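Local coordinates for uncharacterized protein DUF849 (Burkholderia xenovorans LB400, PDB 3E02) that probably cleaves 3-keto-5-aminohexanoate or a related beta-keto acid with the help of a bound zinc ion, at residues E212-M217 and V244-I249; E37-A42 and P73-R78; E97-A102 and M159-A164. All coordinates share one frame; numbering follows the deposited sequence. Where two conformers were deposited one is given.

Contact 1. Residues E212-M217 and V244-I249; sequences ENLLHM and VTMSAI
Leu214 and Met246 meet because each sends its CG trans to its own backbone N, at chi1 175° and -162°, which carries the side chain out from its helix into the seam between 212-217 and 244-249. The two chains run past one another in opposite directions, touching flank to flank. On the leucine the work is done by one branch: Leu214 CD2 lies 3.6 Å from Met246 CG and 3.8 Å from Met246 CB, so it rests on the first carbons of the selenomethionine. Beyond CG that chain bends, and its second torsion of 145° is far from a staggered value. Met246 was modelled in two conformers, so the place of its far end is less certain.

The same leucine methyl also faces the neighbouring helical backbone, where Leu214 CD2 is 4.1 Å from Ser247 N. Leucine suits this position because its branching lets a single methyl, CD2, reach the other helix, and it also packs on Phe201 and Leu250, both apolar. Ser247 meets the contact mainly through its backbone, and its OG is hydrogen-bonded to the carbonyl O of Asn253. The flexible, unbranched Met246 can serve two sides, since it also packs on Ile249 of the second subunit. Leu215 packs on Leu215 of that subunit, and Glu212 bridges to Arg218 there.

Helix 211-225 follows strand 195-201 and helix 240-249 follows strand 229-235, neighbouring parallel strands. Their sparse, apolar seam between successive outer helices, here pressed against another chain, belongs to the beta/alpha (TIM) barrel.

Contact 2. Residues E37-A42 and P73-R78; sequences EGVAAA and PQLKER
Val39 is the hub between 37-42 and 73-78, meeting Leu75 on its buried side and Arg78 on its solvent side. The enclosed, well-ordered part is where Leu75 crosses to Gly38. With CG beside its backbone N (chi1 -76°), Leu75 swings CD2 over to the other helix, 3.9 Å from both Gly38 CA and Val39 N. Glycine suits this spot because, with no side chain, it lets the methyl settle on the main chain itself. Val39 CG2 closes the cluster at 4.0 Å from Leu75 CD2, and behind it Leu75 packs on Leu49 and Leu51 of strand 48-54.

The outer side is exposed and less ordered, though its touch is no longer: Arg78 CB lies 3.7 Å from Val39 CG2. Arg78 then bends at chi3 (69°); the two side chains cross at about a right angle, and the guanidinium turns one face to Val39, whose CG1 lies 3.8 Å above the guanidinium plane, displaced toward the rim. Arginine fits such a border, its alkyl part shielding an apolar neighbour while its charge stays near water, but two conformers were deposited and this lid is probably mobile.

The segment axes approach to 9.9 Å and cross at -30°. Helix 31-44 follows strand 10-13 and helix 72-78 follows strand 48-54, strands paired in parallel, so this is the near-parallel packing of helices that are neighbours round a beta/alpha (TIM) barrel.

Contact 3. Residues E97-A102 and M159-A164; sequences ERLAPA and MTELGA
Leu99 and Leu162 face each other across 97-102 and 159-164 with nearly the same conformation. Both place CG beside the backbone N and opposite the carbonyl carbon (chi1 -64° and -58°), then continue with an extended second torsion, so that their methyls reach the seam. Leu99 CD2 stands 4.0 Å from Leu162 CD1. Leu162 then forks over Ala102, putting CD2 at 3.7 Å and CD1 at 3.8 Å from Ala102 CB; the small alanine suits the position where the backbones come closest.

Leu99's other branch has a polar neighbour. The extended Glu161 chain crosses it at about a right angle, and Glu161 OE1 lies 3.6 Å from Leu99 CD1. That carboxylate is held by charge elsewhere, with OE1 bridged to Arg103 and OE2 to Arg157, which should restrict its rotation at the partly exposed border.

Pro101, which has no N-H to give to the turn before, accompanies a kink in the first helix. Helix 95-105 links strands 82-85 and 109-113, and helix 152-163 comes between 109-113 and 168-173, so the two are neighbours round the barrel; Leu162 rests inward on Phe169 of strand 168-173, and Pro101 touches Phe68 of helix 65-68.

Overall arrangement
All three contacts join helices that are neighbours round the outside of one barrel, but no helix is shared between them. Contacts 1 and 3 lie on opposite sides of the chain's centre, their own centres about 30 Å apart, while contacts 2 and 3 are nearer, about 23 Å between centres. Each is mainly buried and apolar; they differ at their borders. Contact 1 also packs against other subunits of the assembly. Contacts 2 and 3 touch no other chain and end in charged residues: an exposed arginine lying over valine in contact 2, a salt-bridged glutamate in contact 3. Zinc, bound by His50, His52 and Glu259, touches none of them.

Contact 1. Residues E212-M217 and V244-I249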
# COMPACT_ATOMS: atom_id res chain seq x y z
N GLU A 212 -7.39 3.47 -2.27
CA GLU A 212 -6.17 3.16 -1.52
C GLU A 212 -6.36 3.38 -0.00
O GLU A 212 -5.76 2.66 0.80
CB GLU A 212 -4.97 3.99 -1.95
CG GLU A 212 -4.48 3.78 -3.37
CD GLU A 212 -5.17 4.65 -4.41
OE1 GLU A 212 -6.28 5.21 -4.16
OE2 GLU A 212 -4.57 4.75 -5.50
N ASN A 213 -7.16 4.38 0.37
CA ASN A 213 -7.43 4.67 1.79
C ASN A 213 -8.18 3.55 2.50
O ASN A 213 -7.91 3.29 3.66
CB ASN A 213 -8.16 6.02 1.95
CG ASN A 213 -7.28 7.21 1.55
OD1 ASN A 213 -6.06 7.18 1.75
ND2 ASN A 213 -7.90 8.26 1.01
N LEU A 214 -9.10 2.87 1.80
CA LEU A 214 -9.83 1.75 2.39
C LEU A 214 -8.91 0.56 2.63
O LEU A 214 -8.91 -0.02 3.72
CB LEU A 214 -11.02 1.33 1.53
CG LEU A 214 -11.82 0.09 1.95
CD1 LEU A 214 -12.26 0.14 3.40
CD2 LEU A 214 -13.00 -0.04 0.97
N LEU A 215 -8.15 0.17 1.60
CA LEU A 215 -7.22 -0.96 1.75
C LEU A 215 -6.16 -0.65 2.80
O LEU A 215 -5.79 -1.54 3.53
CB LEU A 215 -6.58 -1.40 0.43
CG LEU A 215 -7.47 -2.26 -0.47
CD1 LEU A 215 -8.50 -1.40 -1.21
CD2 LEU A 215 -6.62 -3.06 -1.47
N HIS A 216 -5.71 0.60 2.88
CA HIS A 216 -4.73 1.00 3.89
C HIS A 216 -5.28 0.86 5.30
O HIS A 216 -4.62 0.31 6.16
CB HIS A 216 -4.19 2.41 3.66
CG HIS A 216 -3.16 2.82 4.67
ND1 HIS A 216 -1.89 2.29 4.71
CD2 HIS A 216 -3.23 3.69 5.71
CE1 HIS A 216 -1.23 2.82 5.72
NE2 HIS A 216 -2.02 3.68 6.33
N MSE A 217 -6.50 1.37 5.52
CA MSE A 217 -7.15 1.26 6.83
C MSE A 217 -7.36 -0.21 7.23
O MSE A 217 -7.18 -0.55 8.41
CB MSE A 217 -8.44 2.07 6.87
CG MSE A 217 -8.19 3.57 6.93
SE MSE A 217 -9.81 4.58 7.08
CE MSE A 217 -10.07 4.37 8.99
N VAL A 244 -18.87 0.79 -0.73
CA VAL A 244 -19.51 -0.35 -0.07
C VAL A 244 -19.33 -1.64 -0.89
O VAL A 244 -19.25 -2.70 -0.30
CB VAL A 244 -20.96 -0.11 0.34
CG1 VAL A 244 -21.03 1.06 1.36
CG2 VAL A 244 -21.88 0.15 -0.86
N THR A 245 -19.28 -1.54 -2.23
CA THR A 245 -18.99 -2.71 -3.09
C THR A 245 -17.56 -3.20 -2.80
O THR A 245 -17.31 -4.41 -2.65
CB THR A 245 -19.22 -2.42 -4.56
OG1 THR A 245 -20.57 -1.99 -4.74
CG2 THR A 245 -18.94 -3.66 -5.44
N MSE A 246 -16.62 -2.26 -2.72
CA MSE A 246 -15.21 -2.55 -2.37
C MSE A 246 -15.17 -3.28 -1.01
O MSE A 246 -14.49 -4.30 -0.85
CB MSE A 246 -14.40 -1.23 -2.38
CG MSE A 246 -12.88 -1.27 -2.45
SE MSE A 246 -12.33 0.34 -3.55
CE MSE A 246 -13.18 1.66 -2.64
N SER A 247 -15.92 -2.76 -0.02
CA SER A 247 -15.98 -3.40 1.31
C SER A 247 -16.43 -4.87 1.19
O SER A 247 -15.77 -5.78 1.73
CB SER A 247 -16.91 -2.66 2.25
OG SER A 247 -16.82 -3.18 3.56
N ALA A 248 -17.53 -5.10 0.47
CA ALA A 248 -18.06 -6.47 0.23
C ALA A 248 -16.97 -7.39 -0.33
O ALA A 248 -16.77 -8.49 0.18
CB ALA A 248 -19.27 -6.44 -0.71
N ILE A 249 -16.27 -6.91 -1.36
CA ILE A 249 -15.16 -7.63 -2.02
C ILE A 249 -14.01 -7.94 -1.04
O ILE A 249 -13.42 -9.03 -1.08
CB ILE A 249 -14.65 -6.83 -3.24
CG1 ILE A 249 -15.73 -6.85 -4.34
CG2 ILE A 249 -13.31 -7.38 -3.79
CD1 ILE A 249 -15.44 -5.91 -5.49

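Contact 2. Residues E37-A42 and P73-R78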
# COMPACT_ATOMS: atom_id res chain seq x y z
N GLU A 37 -39.64 4.58 6.70
CA GLU A 37 -38.36 4.38 6.02
C GLU A 37 -37.51 3.25 6.62
O GLU A 37 -36.93 2.45 5.87
CB GLU A 37 -37.58 5.70 5.96
CG GLU A 37 -38.11 6.59 4.87
CD GLU A 37 -37.64 6.09 3.50
OE1 GLU A 37 -36.42 6.18 3.22
OE2 GLU A 37 -38.49 5.57 2.73
N GLY A 38 -37.45 3.20 7.95
CA GLY A 38 -36.73 2.15 8.66
C GLY A 38 -37.29 0.78 8.35
O GLY A 38 -36.54 -0.16 8.05
N VAL A 39 -38.63 0.66 8.38
CA VAL A 39 -39.31 -0.59 8.05
C VAL A 39 -39.05 -1.02 6.60
O VAL A 39 -38.71 -2.17 6.36
CB VAL A 39 -40.84 -0.53 8.35
CG1 VAL A 39 -41.55 -1.81 7.88
CG2 VAL A 39 -41.08 -0.32 9.86
N ALA A 40 -39.16 -0.08 5.66
CA ALA A 40 -38.89 -0.35 4.24
C ALA A 40 -37.45 -0.81 4.01
O ALA A 40 -37.21 -1.77 3.27
CB ALA A 40 -39.20 0.88 3.37
N ALA A 41 -36.50 -0.14 4.67
CA ALA A 41 -35.07 -0.50 4.60
C ALA A 41 -34.82 -1.90 5.17
O ALA A 41 -34.09 -2.70 4.56
CB ALA A 41 -34.22 0.54 5.33
N ALA A 42 -35.43 -2.21 6.31
CA ALA A 42 -35.33 -3.53 6.94
C ALA A 42 -35.93 -4.60 6.04
O ALA A 42 -35.30 -5.64 5.79
CB ALA A 42 -35.97 -3.55 8.34
N PRO A 73 -39.99 2.51 19.74
CA PRO A 73 -40.98 1.44 20.00
C PRO A 73 -41.70 0.96 18.72
O PRO A 73 -41.92 -0.23 18.55
CB PRO A 73 -41.99 2.09 20.96
CG PRO A 73 -41.39 3.32 21.43
CD PRO A 73 -40.29 3.72 20.53
N GLN A 74 -42.00 1.90 17.82
CA GLN A 74 -42.71 1.62 16.58
C GLN A 74 -41.86 0.75 15.66
O GLN A 74 -42.36 -0.20 15.07
CB GLN A 74 -43.12 2.91 15.85
CG GLN A 74 -44.14 3.81 16.59
CD GLN A 74 -43.58 4.59 17.77
OE1 GLN A 74 -42.38 4.59 18.03
NE2 GLN A 74 -44.46 5.25 18.52
N LEU A 75 -40.57 1.07 15.55
CA LEU A 75 -39.64 0.26 14.75
C LEU A 75 -39.49 -1.14 15.35
O LEU A 75 -39.54 -2.12 14.61
CB LEU A 75 -38.26 0.93 14.61
CG LEU A 75 -38.20 2.07 13.61
CD1 LEU A 75 -36.88 2.85 13.75
CD2 LEU A 75 -38.36 1.54 12.18
N LYS A 76 -39.34 -1.21 16.67
CA LYS A 76 -39.20 -2.48 17.38
C LYS A 76 -40.40 -3.42 17.13
O LYS A 76 -40.23 -4.62 16.95
CB LYS A 76 -39.03 -2.24 18.89
CG LYS A 76 -38.79 -3.52 19.70
CD LYS A 76 -38.77 -3.24 21.18
CE LYS A 76 -38.53 -4.51 21.95
NZ LYS A 76 -38.80 -4.33 23.40
N GLU A 77 -41.60 -2.84 17.10
CA GLU A 77 -42.83 -3.59 16.86
C GLU A 77 -43.01 -4.06 15.41
O GLU A 77 -43.56 -5.13 15.20
CB GLU A 77 -44.04 -2.73 17.25
CG GLU A 77 -45.39 -3.44 17.15
N ARG A 78 -42.50 -3.27 14.44
CA ARG A 78 -42.69 -3.56 13.01
C ARG A 78 -41.52 -4.24 12.31
O ARG A 78 -41.68 -4.74 11.19
CB ARG A 78 -43.06 -2.28 12.27
CG ARG A 78 -44.41 -1.70 12.71
CD ARG A 78 -44.82 -0.60 11.76
NE ARG A 78 -45.15 -1.15 10.44
CZ ARG A 78 -45.05 -0.53 9.27
NH1 ARG A 78 -44.60 0.73 9.15
NH2 ARG A 78 -45.40 -1.19 8.16

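Contact 3. Residues E97-A102 and M159-A164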
# COMPACT_ATOMS: atom_id res chain seq x y z
N GLU A 97 -26.07 16.51 25.54
CA GLU A 97 -27.14 16.37 24.55
C GLU A 97 -26.95 15.11 23.70
O GLU A 97 -27.88 14.35 23.47
CB GLU A 97 -27.17 17.54 23.57
CG GLU A 97 -27.50 18.90 24.10
CD GLU A 97 -27.31 19.93 22.99
OE1 GLU A 97 -28.07 19.86 22.00
OE2 GLU A 97 -26.39 20.78 23.11
N ARG A 98 -25.72 14.91 23.24
CA ARG A 98 -25.39 13.79 22.36
C ARG A 98 -25.61 12.39 22.95
O ARG A 98 -26.12 11.52 22.24
CB ARG A 98 -23.97 13.93 21.83
CG ARG A 98 -23.83 15.08 20.83
CD ARG A 98 -22.37 15.36 20.60
NE ARG A 98 -21.71 14.16 20.09
CZ ARG A 98 -20.40 14.00 19.93
NH1 ARG A 98 -19.54 14.96 20.23
NH2 ARG A 98 -19.93 12.84 19.47
N LEU A 99 -25.28 12.21 24.22
CA LEU A 99 -25.47 10.92 24.91
C LEU A 99 -26.90 10.66 25.42
O LEU A 99 -27.23 9.50 25.68
CB LEU A 99 -24.47 10.76 26.08
CG LEU A 99 -22.97 10.70 25.77
CD1 LEU A 99 -22.15 10.64 27.07
CD2 LEU A 99 -22.62 9.52 24.84
N ALA A 100 -27.73 11.69 25.52
CA ALA A 100 -29.10 11.56 26.07
C ALA A 100 -29.97 10.44 25.47
O ALA A 100 -30.51 9.64 26.24
CB ALA A 100 -29.84 12.89 26.04
N PRO A 101 -30.11 10.36 24.13
CA PRO A 101 -30.93 9.30 23.53
C PRO A 101 -30.47 7.87 23.87
O PRO A 101 -31.28 7.07 24.31
CB PRO A 101 -30.83 9.59 22.04
CG PRO A 101 -30.58 11.02 21.96
CD PRO A 101 -29.63 11.29 23.08
N ALA A 102 -29.18 7.58 23.70
CA ALA A 102 -28.61 6.26 24.03
C ALA A 102 -28.77 5.93 25.51
O ALA A 102 -29.03 4.77 25.86
CB ALA A 102 -27.13 6.16 23.60
N MSE A 159 -17.90 5.33 26.42
CA MSE A 159 -17.66 3.88 26.56
C MSE A 159 -18.09 3.35 27.92
O MSE A 159 -18.71 2.28 28.01
CB MSE A 159 -16.20 3.53 26.30
CG MSE A 159 -15.76 3.69 24.86
SE MSE A 159 -13.86 3.35 24.77
CE MSE A 159 -13.70 3.39 22.88
N THR A 160 -17.78 4.10 28.98
CA THR A 160 -18.11 3.69 30.35
C THR A 160 -19.62 3.73 30.63
O THR A 160 -20.19 2.72 31.05
CB THR A 160 -17.37 4.57 31.40
OG1 THR A 160 -15.96 4.53 31.13
CG2 THR A 160 -17.61 4.06 32.82
N GLU A 161 -20.25 4.87 30.35
CA GLU A 161 -21.68 5.06 30.61
C GLU A 161 -22.57 4.15 29.79
O GLU A 161 -23.47 3.51 30.33
CB GLU A 161 -22.10 6.52 30.38
CG GLU A 161 -21.45 7.48 31.35
CD GLU A 161 -21.88 8.93 31.16
OE1 GLU A 161 -22.74 9.21 30.30
OE2 GLU A 161 -21.36 9.78 31.90
N LEU A 162 -22.32 4.09 28.48
CA LEU A 162 -23.12 3.25 27.58
C LEU A 162 -22.73 1.78 27.67
O LEU A 162 -23.59 0.92 27.52
CB LEU A 162 -23.09 3.79 26.15
CG LEU A 162 -23.59 5.23 25.98
CD1 LEU A 162 -23.50 5.63 24.50
CD2 LEU A 162 -25.01 5.43 26.51
N GLY A 163 -21.45 1.48 27.93
CA GLY A 163 -21.00 0.10 28.12
C GLY A 163 -21.69 -0.59 29.29
O GLY A 163 -22.00 -1.78 29.21
N ALA A 164 -21.95 0.18 30.36
CA ALA A 164 -22.63 -0.29 31.58
C ALA A 164 -24.02 -0.90 31.34
O ALA A 164 -24.41 -1.81 32.06
CB ALA A 164 -22.75 0.87 32.60